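Local atomic coordinates of beta-L-arabinobiosidase (Bacteroides thetaiotaomicron, PDB entry 5MQR), a protein that probably releases L-arabinose-containing sugars from plant pectin and may also have sialidase activity. Residues A[510-515]-A[541-546]; A[615-620]-A[721-726]; A[651-656]-A[678-683]. One frame throughout, in Å; residues are numbered along the deposited sequence.

Contact 1. Residues A[510-515]-A[541-546]; sequences FRMKGG and RNIQVY
Met-512 and Val-545 mark the closest approach of two strands, 510-513 and 542-546, which run almost exactly antiparallel (173°) with their axes 9.8 Å apart. The CA atoms of Met-512 and Val-545 are 8.8 Å apart, the spacing of facing sheets rather than of neighbours in one sheet. Accordingly no hydrogen bond joins the segments: the backbone of 510-513 pairs with strands 498-504 and 518-523, while strand 542-547 lies between 530-537 and 550-556 in the other sheet.

The side chains that cross the gap are Phe-510, Met-512, Ile-543 and Val-545. Met-512, modelled as selenomethionine, does most of the work. With CG anti to the backbone nitrogen (chi1 170°), its chain reaches over to the far sheet, where it slides past Ile-543 in the opposite direction. The selenium rests snugly against the branch methyl of Ile-543, SE to CG2 3.5 Å, and touches Val-545 CG2 more loosely at 4.2 Å. The Phe-510 ring adds a light contact, its CE2 meeting Val-545 CG1 at 4.4 Å obliquely. Leu-502 and Met-521 extend the same apolar layer.

All four touching residues are buried and meet through carbon and selenium alone. This seam of the beta sandwich in the sialidase-like CBM region therefore depends on dispersion and the exclusion of water, with close fit standing in for directional bonds.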
loop_
_atom_site.group_PDB
_atom_site.type_symbol
_atom_site.label_atom_id
_atom_site.label_comp_id
_atom_site.label_asym_id
_atom_site.label_seq_id
_atom_site.Cartn_x
_atom_site.Cartn_y
_atom_site.Cartn_z
ATOM N N PHE A 510 29.543 19.639 15.266
ATOM C CA PHE A 510 28.666 18.892 14.377
ATOM C C PHE A 510 29.606 17.947 13.658
ATOM O O PHE A 510 30.511 18.400 12.945
ATOM C CB PHE A 510 27.958 19.863 13.419
ATOM C CG PHE A 510 26.927 19.232 12.510
ATOM C CD1 PHE A 510 26.092 18.203 12.938
ATOM C CD2 PHE A 510 26.770 19.711 11.213
ATOM C CE1 PHE A 510 25.132 17.655 12.080
ATOM C CE2 PHE A 510 25.827 19.155 10.347
ATOM C CZ PHE A 510 24.995 18.132 10.790
ATOM N N ARG A 511 29.454 16.646 13.888
ATOM C CA ARG A 511 30.410 15.665 13.346
ATOM C C ARG A 511 29.746 14.456 12.720
ATOM O O ARG A 511 28.580 14.162 12.994
ATOM C CB ARG A 511 31.375 15.206 14.429
ATOM C CG ARG A 511 30.723 14.451 15.586
ATOM C CD ARG A 511 31.757 14.040 16.650
ATOM N NE ARG A 511 31.195 13.054 17.593
ATOM C CZ ARG A 511 31.896 12.341 18.479
ATOM N NH1 ARG A 511 33.225 12.472 18.586
ATOM N NH2 ARG A 511 31.258 11.487 19.271
HETATM N N MSE A 512 30.508 13.763 11.881
HETATM C CA MSE A 512 30.038 12.577 11.171
HETATM C C MSE A 512 30.862 11.363 11.554
HETATM O O MSE A 512 32.101 11.439 11.574
HETATM C CB MSE A 512 30.175 12.857 9.685
HETATM C CG MSE A 512 29.942 11.577 8.895
HETATM SE SE MSE A 512 29.441 12.063 7.041
HETATM C CE MSE A 512 31.021 13.083 6.606
ATOM N N LYS A 513 30.199 10.230 11.809
ATOM C CA LYS A 513 30.912 9.006 12.145
ATOM C C LYS A 513 31.384 8.328 10.860
ATOM O O LYS A 513 30.555 7.978 10.022
ATOM C CB LYS A 513 30.003 8.077 12.941
ATOM C CG LYS A 513 30.668 6.797 13.437
ATOM C CD LYS A 513 29.786 6.051 14.437
ATOM C CE LYS A 513 30.446 4.794 14.980
ATOM N NZ LYS A 513 31.758 5.074 15.618
ATOM N N GLY A 514 32.701 8.145 10.711
ATOM C CA GLY A 514 33.280 7.423 9.577
ATOM C C GLY A 514 33.697 5.960 9.791
ATOM O O GLY A 514 34.036 5.265 8.838
ATOM N N GLY A 515 33.631 5.482 11.024
ATOM C CA GLY A 515 34.140 4.169 11.425
ATOM C C GLY A 515 34.443 4.315 12.907
ATOM O O GLY A 515 33.597 4.828 13.663
ATOM N N ARG A 541 28.774 3.867 -1.587
ATOM C CA ARG A 541 28.985 3.645 -0.153
ATOM C C ARG A 541 29.484 4.913 0.543
ATOM O O ARG A 541 30.394 4.833 1.366
ATOM C CB ARG A 541 29.947 2.437 0.071
ATOM C CG ARG A 541 29.943 1.795 1.469
ATOM C CD ARG A 541 30.615 0.414 1.474
ATOM N NE ARG A 541 31.974 0.487 0.942
ATOM C CZ ARG A 541 33.068 0.824 1.627
ATOM N NH1 ARG A 541 33.032 1.102 2.931
ATOM N NH2 ARG A 541 34.228 0.886 0.988
ATOM N N ASN A 542 28.926 6.075 0.197
ATOM C CA ASN A 542 29.333 7.332 0.824
ATOM C C ASN A 542 28.229 8.335 1.081
ATOM O O ASN A 542 27.162 8.252 0.504
ATOM C CB ASN A 542 30.472 7.998 0.079
ATOM C CG ASN A 542 30.135 8.343 -1.345
ATOM O OD1 ASN A 542 29.019 8.699 -1.683
ATOM N ND2 ASN A 542 31.127 8.262 -2.188
ATOM N N ILE A 543 28.536 9.257 1.982
ATOM C CA ILE A 543 27.659 10.308 2.422
ATOM C C ILE A 543 28.437 11.639 2.309
ATOM O O ILE A 543 29.589 11.731 2.748
ATOM C CB ILE A 543 27.121 10.035 3.858
ATOM C CG1 ILE A 543 26.338 11.238 4.409
ATOM C CG2 ILE A 543 28.237 9.616 4.813
ATOM C CD1 ILE A 543 25.435 10.935 5.612
ATOM N N GLN A 544 27.804 12.634 1.692
ATOM C CA GLN A 544 28.279 14.008 1.647
ATOM C C GLN A 544 27.282 14.884 2.379
ATOM O O GLN A 544 26.071 14.736 2.189
ATOM C CB GLN A 544 28.363 14.488 0.222
ATOM C CG GLN A 544 29.445 13.789 -0.556
ATOM C CD GLN A 544 29.381 14.115 -2.026
ATOM O OE1 GLN A 544 30.139 14.972 -2.513
ATOM N NE2 GLN A 544 28.464 13.451 -2.744
ATOM N N VAL A 545 27.781 15.785 3.209
ATOM C CA VAL A 545 26.926 16.618 4.034
ATOM C C VAL A 545 27.195 18.073 3.676
ATOM O O VAL A 545 28.351 18.492 3.532
ATOM C CB VAL A 545 27.142 16.346 5.532
ATOM C CG1 VAL A 545 26.404 17.349 6.390
ATOM C CG2 VAL A 545 26.647 14.945 5.860
ATOM N N TYR A 546 26.113 18.816 3.487
ATOM C CA TYR A 546 26.201 20.230 3.190
ATOM C C TYR A 546 25.494 20.988 4.299
ATOM O O TYR A 546 24.448 20.562 4.797
ATOM C CB TYR A 546 25.541 20.547 1.847
ATOM C CG TYR A 546 26.177 19.861 0.642
ATOM C CD1 TYR A 546 25.853 18.548 0.298
ATOM C CD2 TYR A 546 27.097 20.542 -0.161
ATOM C CE1 TYR A 546 26.442 17.931 -0.811
ATOM C CE2 TYR A 546 27.673 19.945 -1.271
ATOM C CZ TYR A 546 27.355 18.643 -1.583
ATOM O OH TYR A 546 27.962 18.083 -2.675
#

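Contact 2. Residues A[615-620]-A[721-726]; sequences DASSAF and WLRDPK
Ser-617 and Arg-723 are the two residues that meet here, and they do so by packing. The serine side chain lies over one face of the guanidinium group, with OG 3.3 Å above its plane and displaced toward the rim. CB of Ser-617 joins in, 3.4 Å from Arg-723 NH2. OG is equally near, 3.4 Å from NH2, yet the angle is poor for a hydrogen bond, as expected of an atom placed over the face. The arginine chain bends at chi3, and chi4 of 90° sets the guanidinium plane across the line of the chain, its face to the serine.

The hydrogen bonds of both polar ends go to a third party, the strand pair 1053-1061 and 1064-1071. Ser-617 OG bonds to Asn-1058 OD1, while Arg-723 gives NH1 to Asn-1058 O and NH2 to Asn-1065 OD1. Gripped by two bonds at different nitrogens, the guanidinium is probably held against rotating away from the serine.

Local bonds shape each loop. Residues 615-618 form a type I beta turn, closed by the backbone bond Ser-618 N to Asp-615 O at 3.0 Å. In segment 721-726 the side-chain atom Asp-724 OD1 accepts backbone Lys-726 N at 3.2 Å and 172°, a capping bond at the start of helix 726-737; Asn-657 OD1 in turn takes Asp-724 N.

Two loops, one following strand 600-610 and the other linking helices 712-719 and 726-737, are pinned together on the C-terminal antiparallel sheet, of the glycosyl hydrolase family 65 C-terminal type, where it meets the helical MGH1-like domain of this six-hairpin glycosidase.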
loop_
_atom_site.group_PDB
_atom_site.type_symbol
_atom_site.label_atom_id
_atom_site.label_comp_id
_atom_site.label_asym_id
_atom_site.label_seq_id
_atom_site.Cartn_x
_atom_site.Cartn_y
_atom_site.Cartn_z
ATOM N N ASP A 615 13.636 3.740 -10.646
ATOM C CA ASP A 615 12.244 3.459 -10.328
ATOM C C ASP A 615 11.723 4.163 -9.077
ATOM O O ASP A 615 10.703 3.743 -8.504
ATOM C CB ASP A 615 12.002 1.938 -10.257
ATOM C CG ASP A 615 12.694 1.258 -9.099
ATOM O OD1 ASP A 615 13.539 1.864 -8.416
ATOM O OD2 ASP A 615 12.395 0.050 -8.904
ATOM N N ALA A 616 12.383 5.254 -8.671
ATOM C CA ALA A 616 11.892 6.088 -7.534
ATOM C C ALA A 616 10.506 6.715 -7.768
ATOM O O ALA A 616 9.847 7.165 -6.840
ATOM C CB ALA A 616 12.884 7.217 -7.251
ATOM N N SER A 617 10.116 6.824 -9.029
ATOM C CA SER A 617 8.813 7.351 -9.410
ATOM C C SER A 617 7.658 6.323 -9.176
ATOM O O SER A 617 6.465 6.697 -9.223
ATOM C CB SER A 617 8.901 7.793 -10.886
ATOM O OG SER A 617 9.661 6.834 -11.668
ATOM N N SER A 618 8.012 5.051 -8.944
ATOM C CA SER A 618 7.069 3.977 -8.638
ATOM C C SER A 618 6.785 3.931 -7.142
ATOM O O SER A 618 7.685 3.815 -6.358
ATOM C CB SER A 618 7.639 2.632 -9.080
ATOM O OG SER A 618 6.630 1.621 -9.124
ATOM N N ALA A 619 5.520 3.998 -6.753
ATOM C CA ALA A 619 5.148 4.148 -5.344
ATOM C C ALA A 619 5.098 2.833 -4.544
ATOM O O ALA A 619 5.398 2.843 -3.363
ATOM C CB ALA A 619 3.803 4.879 -5.252
ATOM N N PHE A 620 4.658 1.744 -5.172
ATOM C CA PHE A 620 4.512 0.436 -4.531
ATOM C C PHE A 620 5.390 -0.616 -5.208
ATOM O O PHE A 620 6.147 -1.322 -4.526
ATOM C CB PHE A 620 3.043 0.005 -4.516
ATOM C CG PHE A 620 2.177 0.881 -3.672
ATOM C CD1 PHE A 620 1.776 2.146 -4.132
ATOM C CD2 PHE A 620 1.795 0.483 -2.395
ATOM C CE1 PHE A 620 1.001 2.984 -3.350
ATOM C CE2 PHE A 620 1.023 1.320 -1.606
ATOM C CZ PHE A 620 0.636 2.575 -2.086
ATOM N N TRP A 721 3.393 5.365 -23.628
ATOM C CA TRP A 721 3.565 5.059 -22.204
ATOM C C TRP A 721 5.003 4.995 -21.725
ATOM O O TRP A 721 5.245 4.911 -20.518
ATOM C CB TRP A 721 2.829 3.752 -21.842
ATOM C CG TRP A 721 1.388 3.846 -22.159
ATOM C CD1 TRP A 721 0.757 3.296 -23.235
ATOM C CD2 TRP A 721 0.391 4.589 -21.446
ATOM N NE1 TRP A 721 -0.570 3.619 -23.218
ATOM C CE2 TRP A 721 -0.821 4.424 -22.138
ATOM C CE3 TRP A 721 0.404 5.378 -20.287
ATOM C CZ2 TRP A 721 -2.006 5.013 -21.721
ATOM C CZ3 TRP A 721 -0.777 5.966 -19.870
ATOM C CH2 TRP A 721 -1.978 5.774 -20.591
ATOM N N LEU A 722 5.954 5.024 -22.657
ATOM C CA LEU A 722 7.367 5.013 -22.321
ATOM C C LEU A 722 7.727 6.345 -21.688
ATOM O O LEU A 722 7.395 7.402 -22.217
ATOM C CB LEU A 722 8.233 4.776 -23.557
ATOM C CG LEU A 722 8.024 3.488 -24.339
ATOM C CD1 LEU A 722 8.926 3.519 -25.555
ATOM C CD2 LEU A 722 8.254 2.247 -23.491
ATOM N N ARG A 723 8.447 6.289 -20.576
ATOM C CA ARG A 723 8.645 7.460 -19.728
ATOM C C ARG A 723 9.641 8.449 -20.322
ATOM O O ARG A 723 9.467 9.641 -20.165
ATOM C CB ARG A 723 9.089 7.033 -18.319
ATOM C CG ARG A 723 8.016 6.280 -17.510
ATOM C CD ARG A 723 8.551 5.861 -16.138
ATOM N NE ARG A 723 8.901 7.076 -15.406
ATOM C CZ ARG A 723 8.082 7.761 -14.614
ATOM N NH1 ARG A 723 6.839 7.335 -14.367
ATOM N NH2 ARG A 723 8.510 8.889 -14.067
ATOM N N ASP A 724 10.701 7.960 -20.975
ATOM C CA ASP A 724 11.673 8.857 -21.590
ATOM C C ASP A 724 11.109 9.302 -22.953
ATOM O O ASP A 724 10.948 8.482 -23.852
ATOM C CB ASP A 724 13.038 8.190 -21.727
ATOM C CG ASP A 724 14.137 9.151 -22.166
ATOM O OD1 ASP A 724 13.868 10.244 -22.688
ATOM O OD2 ASP A 724 15.313 8.781 -22.006
ATOM N N PRO A 725 10.808 10.602 -23.096
ATOM C CA PRO A 725 10.135 11.024 -24.318
ATOM C C PRO A 725 11.007 11.019 -25.559
ATOM O O PRO A 725 10.453 11.132 -26.657
ATOM C CB PRO A 725 9.673 12.460 -23.999
ATOM C CG PRO A 725 10.633 12.946 -22.963
ATOM C CD PRO A 725 10.989 11.730 -22.147
ATOM N N LYS A 726 12.333 10.904 -25.423
ATOM C CA LYS A 726 13.204 11.077 -26.596
ATOM C C LYS A 726 12.960 10.049 -27.700
ATOM O O LYS A 726 13.077 10.392 -28.862
ATOM C CB LYS A 726 14.693 11.139 -26.220
ATOM C CG LYS A 726 15.292 9.804 -25.803
ATOM C CD LYS A 726 16.758 9.945 -25.408
ATOM C CE LYS A 726 17.320 8.573 -25.059
ATOM N NZ LYS A 726 18.673 8.628 -24.465
#

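Contact 3. Residues A[651-656]-A[678-683]; sequences SEWMEE and SLRKHI
Arg-680 and Ile-683 both press on the indole of Trp-653, which carries the whole contact from the side of helix 647-657. The tryptophan has CG anti to its backbone nitrogen, a setting that sends the ring out from the helix to lie beneath both partners, which approach from the same side of its plane.

Arg-680 is apolar at its root and polar at its tip. CB sits over the six-membered ring of Trp-653, 3.6 Å from its centroid and 22° off the normal, a CH-pi contact whose nearest atom is CZ3 at 3.4 Å. CG stays over the same region, 3.9 Å from CE3 of Trp-653. The chi1 of 135° lies away from any staggered value, which may reflect some strain, and the bend at chi2 then carries CD clear of the ring. Beyond it the guanidinium, tilted 50° to the indole, turns to polar partners: NH1 bonds to Trp-677 O, and NH2 to Asn-647 OD1 and Ile-645 O. CG of Lys-681 covers one guanidinium face, 3.5 Å above its centre, and Lys-681 NZ shares the Asn-647 OD1 acceptor.

Ile-683 meets the indole further along, its CD1 3.6 Å from Trp-653 CZ2 and obliquely placed. Replacing Trp-653 with an alanine would probably open a gap beside Arg-680 CB and Ile-683 CD1 and take away part of their apolar cover.

Helix 627-636 adjoins helix 647-657, with Ala-630 touching Ser-651 and Met-654. In the other segment, beyond helix 666-680, the type I turn 680-683 leads to strand 683-684; Leu-679 packs on helix 712-719, and Ile-683 on Met-692 of strand 691-692.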
loop_
_atom_site.group_PDB
_atom_site.type_symbol
_atom_site.label_atom_id
_atom_site.label_comp_id
_atom_site.label_asym_id
_atom_site.label_seq_id
_atom_site.Cartn_x
_atom_site.Cartn_y
_atom_site.Cartn_z
ATOM N N SER A 651 17.034 -4.698 -19.952
ATOM C CA SER A 651 16.480 -4.629 -18.587
ATOM C C SER A 651 16.650 -3.229 -18.040
ATOM O O SER A 651 15.753 -2.684 -17.451
ATOM C CB SER A 651 17.163 -5.632 -17.641
ATOM O OG SER A 651 16.489 -5.692 -16.385
ATOM N N GLU A 652 17.816 -2.659 -18.252
ATOM C CA GLU A 652 18.107 -1.277 -17.825
ATOM C C GLU A 652 17.181 -0.278 -18.535
ATOM O O GLU A 652 16.591 0.604 -17.885
ATOM C CB GLU A 652 19.582 -0.929 -18.061
ATOM C CG GLU A 652 19.947 0.529 -17.792
ATOM C CD GLU A 652 21.458 0.786 -17.886
ATOM O OE1 GLU A 652 22.100 0.343 -18.869
ATOM O OE2 GLU A 652 22.011 1.436 -16.961
ATOM N N TRP A 653 17.050 -0.425 -19.853
ATOM C CA TRP A 653 16.115 0.382 -20.616
ATOM C C TRP A 653 14.687 0.243 -20.070
ATOM O O TRP A 653 13.996 1.246 -19.928
ATOM C CB TRP A 653 16.182 0.032 -22.103
ATOM C CG TRP A 653 15.223 0.824 -22.970
ATOM C CD1 TRP A 653 15.479 1.994 -23.640
ATOM C CD2 TRP A 653 13.862 0.500 -23.242
ATOM N NE1 TRP A 653 14.356 2.400 -24.325
ATOM C CE2 TRP A 653 13.349 1.506 -24.086
ATOM C CE3 TRP A 653 13.026 -0.542 -22.852
ATOM C CZ2 TRP A 653 12.050 1.494 -24.545
ATOM C CZ3 TRP A 653 11.729 -0.557 -23.319
ATOM C CH2 TRP A 653 11.253 0.456 -24.157
HETATM N N MSE A 654 14.254 -0.977 -19.760
HETATM C CA MSE A 654 12.890 -1.187 -19.231
HETATM C C MSE A 654 12.724 -0.468 -17.913
HETATM O O MSE A 654 11.738 0.238 -17.704
HETATM C CB MSE A 654 12.552 -2.681 -19.081
HETATM C CG MSE A 654 12.237 -3.308 -20.438
HETATM SE SE MSE A 654 12.440 -5.266 -20.399
HETATM C CE MSE A 654 10.760 -5.634 -19.452
ATOM N N GLU A 655 13.696 -0.626 -17.019
ATOM C CA GLU A 655 13.648 0.024 -15.721
ATOM C C GLU A 655 13.476 1.558 -15.832
ATOM O O GLU A 655 12.740 2.148 -15.057
ATOM C CB GLU A 655 14.894 -0.330 -14.898
ATOM C CG GLU A 655 14.818 0.176 -13.470
ATOM C CD GLU A 655 16.039 -0.146 -12.598
ATOM O OE1 GLU A 655 17.129 -0.533 -13.088
ATOM O OE2 GLU A 655 15.890 0.033 -11.384
ATOM N N GLU A 656 14.133 2.178 -16.807
ATOM C CA GLU A 656 14.001 3.629 -17.091
ATOM C C GLU A 656 12.667 4.017 -17.716
ATOM O O GLU A 656 12.210 5.121 -17.500
ATOM C CB GLU A 656 15.100 4.118 -18.066
ATOM C CG GLU A 656 16.445 4.394 -17.430
ATOM C CD GLU A 656 17.640 4.396 -18.406
ATOM O OE1 GLU A 656 17.452 4.567 -19.643
ATOM O OE2 GLU A 656 18.795 4.208 -17.921
ATOM N N SER A 678 9.882 -6.834 -26.243
ATOM C CA SER A 678 9.792 -7.018 -27.659
ATOM C C SER A 678 9.788 -5.687 -28.403
ATOM O O SER A 678 10.598 -5.485 -29.293
ATOM C CB SER A 678 8.512 -7.765 -27.995
ATOM O OG SER A 678 8.672 -8.209 -29.312
ATOM N N LEU A 679 8.868 -4.798 -28.030
ATOM C CA LEU A 679 8.764 -3.468 -28.649
ATOM C C LEU A 679 10.111 -2.758 -28.669
ATOM O O LEU A 679 10.480 -2.152 -29.659
ATOM C CB LEU A 679 7.757 -2.592 -27.906
ATOM C CG LEU A 679 7.594 -1.177 -28.448
ATOM C CD1 LEU A 679 6.815 -1.201 -29.752
ATOM C CD2 LEU A 679 6.917 -0.284 -27.442
ATOM N N ARG A 680 10.856 -2.870 -27.573
ATOM C CA ARG A 680 12.135 -2.196 -27.453
ATOM C C ARG A 680 13.142 -2.569 -28.562
ATOM O O ARG A 680 13.961 -1.725 -28.964
ATOM C CB ARG A 680 12.696 -2.328 -26.017
ATOM C CG ARG A 680 14.167 -2.694 -25.877
ATOM C CD ARG A 680 14.193 -4.202 -25.974
ATOM N NE ARG A 680 15.397 -4.701 -26.483
ATOM C CZ ARG A 680 15.700 -5.988 -26.528
ATOM N NH1 ARG A 680 14.879 -6.953 -26.094
ATOM N NH2 ARG A 680 16.877 -6.292 -27.039
ATOM N N LYS A 681 13.047 -3.793 -29.085
ATOM C CA LYS A 681 13.913 -4.242 -30.177
ATOM C C LYS A 681 13.767 -3.388 -31.414
ATOM O O LYS A 681 14.684 -3.340 -32.247
ATOM C CB LYS A 681 13.618 -5.690 -30.567
ATOM C CG LYS A 681 14.000 -6.733 -29.520
ATOM C CD LYS A 681 13.469 -8.112 -29.919
ATOM C CE LYS A 681 14.002 -9.222 -29.017
ATOM N NZ LYS A 681 15.446 -9.504 -29.260
ATOM N N HIS A 682 12.613 -2.719 -31.542
ATOM C CA HIS A 682 12.273 -1.967 -32.741
ATOM C C HIS A 682 12.726 -0.519 -32.734
ATOM O O HIS A 682 12.585 0.173 -33.740
ATOM C CB HIS A 682 10.781 -2.092 -33.046
ATOM C CG HIS A 682 10.384 -3.480 -33.402
ATOM N ND1 HIS A 682 10.414 -3.945 -34.698
ATOM C CD2 HIS A 682 10.019 -4.526 -32.628
ATOM C CE1 HIS A 682 10.049 -5.214 -34.709
ATOM N NE2 HIS A 682 9.820 -5.594 -33.464
ATOM N N ILE A 683 13.317 -0.072 -31.640
ATOM C CA ILE A 683 13.957 1.224 -31.642
ATOM C C ILE A 683 15.253 1.086 -32.438
ATOM O O ILE A 683 16.127 0.278 -32.075
ATOM C CB ILE A 683 14.213 1.694 -30.213
ATOM C CG1 ILE A 683 12.861 1.847 -29.500
ATOM C CG2 ILE A 683 15.000 3.004 -30.222
ATOM C CD1 ILE A 683 12.958 1.943 -27.996
#

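Contact 3 is nested within the loop that contact 2 closes, and the two touch, their centres 13 Å apart. Leu-722 CD2 lies 3.6 Å from Trp-653 CH2, and Arg-723 CB packs against Glu-656 O at 3.8 Å, so segment 721-726 leans on helix 647-657. Contact 1 closes earlier in the chain and stands apart: its centre is 31 Å from that of contact 2 and 37 Å from that of contact 3, with nearest atoms about 16 and 17 Å away. The CBM-like region of contact 1 also supplies Asp-452, Asp-454 and Asp-457 to a calcium ion, completed by Glu-597, and Glu-494 and Asn-495, with Gln-44, to a sodium ion, but none of the three contacts includes a metal ligand.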